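Response regulator receiver protein (Pseudoalteromonas atlantica T6c, PDB 3KTO) probably acts as the receiver domain of a two-component response regulator, with a CheY-like fold expected to take up a phosphoryl signal. Local coordinates at residues T94-R97 / A98-S102. Sequence-based numbering, arbitrary orientation.
Sequences TAVR and AMRAS
V96 and R100 sit one turn apart on the outer face of helix 92-100, and their side chains run alongside each other in the same direction. V96 CG1, anti to its own N (chi1 173°), lies 3.8 Å from R100 NH1, over one face of the guanidinium but offset toward its rim; on this exposed side the two side chains meet through that off-centre touch. The opposite, buried side is packed against the sheet: A98 CB, 3.3 Å from A95 O, touches F106, as do T94 and M99. Along the backbone A98 N bonds to T94 O at 2.9 Å, and the same i to i+4 pattern links M99 N to A95 O and R100 N to V96 O. This helix is the crossover of the beta-alpha-beta unit between parallel strands 83-87 and 105-108 of the CheY-like receiver fold. The extended R97 chain reaches helix 66-76, where NE makes a salt bridge with E72; NH1 makes one with D65, which also accepts a hydrogen bond from T94. A101 N reaches R97 O through a weak, bent bond (125° at the hydrogen). The helix ends in an ordered Schellman motif: S102, with positive phi, is its C-prime residue and its N bonds to M99 O.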
loop_
_atom_site.group_PDB
_atom_site.type_symbol
_atom_site.label_atom_id
_atom_site.label_comp_id
_atom_site.label_asym_id
_atom_site.label_seq_id
_atom_site.Cartn_x
_atom_site.Cartn_y
_atom_site.Cartn_z
ATOM N N THR A 94 -5.245 -15.885 -7.702
ATOM C CA THR A 94 -3.983 -15.854 -6.961
ATOM C C THR A 94 -4.051 -16.779 -5.727
ATOM O O THR A 94 -3.122 -17.552 -5.456
ATOM C CB THR A 94 -3.642 -14.409 -6.547
ATOM O OG1 THR A 94 -3.226 -13.678 -7.709
ATOM C CG2 THR A 94 -2.535 -14.384 -5.486
ATOM N N ALA A 95 -5.158 -16.710 -4.998
ATOM C CA ALA A 95 -5.353 -17.555 -3.813
ATOM C C ALA A 95 -5.325 -19.023 -4.216
ATOM O O ALA A 95 -4.670 -19.842 -3.574
ATOM C CB ALA A 95 -6.692 -17.225 -3.137
ATOM N N VAL A 96 -6.039 -19.353 -5.287
ATOM C CA VAL A 96 -6.091 -20.724 -5.774
ATOM C C VAL A 96 -4.708 -21.201 -6.221
ATOM O O VAL A 96 -4.305 -22.322 -5.925
ATOM C CB VAL A 96 -7.100 -20.858 -6.954
ATOM C CG1 VAL A 96 -7.016 -22.249 -7.575
ATOM C CG2 VAL A 96 -8.521 -20.592 -6.452
ATOM N N ARG A 97 -3.983 -20.357 -6.940
ATOM C CA ARG A 97 -2.647 -20.729 -7.388
ATOM C C ARG A 97 -1.757 -21.013 -6.172
ATOM O O ARG A 97 -0.941 -21.935 -6.181
ATOM C CB ARG A 97 -2.053 -19.602 -8.227
ATOM C CG ARG A 97 -0.654 -19.884 -8.704
ATOM C CD ARG A 97 -0.128 -18.745 -9.562
ATOM N NE ARG A 97 1.195 -19.069 -10.085
ATOM C CZ ARG A 97 1.853 -18.313 -10.954
ATOM N NH1 ARG A 97 1.316 -17.186 -11.401
ATOM N NH2 ARG A 97 3.050 -18.691 -11.371
ATOM N N ALA A 98 -1.928 -20.214 -5.124
ATOM C CA ALA A 98 -1.165 -20.368 -3.897
ATOM C C ALA A 98 -1.438 -21.722 -3.264
ATOM O O ALA A 98 -0.503 -22.433 -2.878
ATOM C CB ALA A 98 -1.524 -19.264 -2.924
HETATM N N MSE A 99 -2.713 -22.086 -3.160
HETATM C CA MSE A 99 -3.065 -23.368 -2.564
HETATM C C MSE A 99 -2.543 -24.540 -3.408
HETATM O O MSE A 99 -2.072 -25.532 -2.861
HETATM C CB MSE A 99 -4.586 -23.475 -2.344
HETATM C CG MSE A 99 -5.166 -22.416 -1.364
HETATM SE SE MSE A 99 -4.125 -22.083 0.256
HETATM C CE MSE A 99 -2.945 -20.804 -0.464
ATOM N N ARG A 100 -2.607 -24.425 -4.731
ATOM C CA ARG A 100 -2.088 -25.499 -5.579
ATOM C C ARG A 100 -0.566 -25.572 -5.483
ATOM O O ARG A 100 0.036 -26.592 -5.805
ATOM C CB ARG A 100 -2.489 -25.277 -7.038
ATOM C CG ARG A 100 -3.922 -25.671 -7.328
ATOM C CD ARG A 100 -4.339 -25.293 -8.731
ATOM N NE ARG A 100 -5.649 -25.843 -9.059
ATOM C CZ ARG A 100 -6.462 -25.317 -9.964
ATOM N NH1 ARG A 100 -6.096 -24.226 -10.626
ATOM N NH2 ARG A 100 -7.639 -25.876 -10.211
ATOM N N ALA A 101 0.056 -24.481 -5.051
ATOM C CA ALA A 101 1.508 -24.440 -4.927
ATOM C C ALA A 101 1.933 -25.005 -3.574
ATOM O O ALA A 101 3.093 -24.885 -3.179
ATOM C CB ALA A 101 2.007 -23.009 -5.090
ATOM N N SER A 102 0.969 -25.602 -2.875
ATOM C CA SER A 102 1.162 -26.231 -1.571
ATOM C C SER A 102 1.233 -25.314 -0.354
ATOM O O SER A 102 1.629 -25.751 0.722
ATOM C CB SER A 102 2.407 -27.120 -1.578
ATOM O OG SER A 102 3.579 -26.348 -1.367
#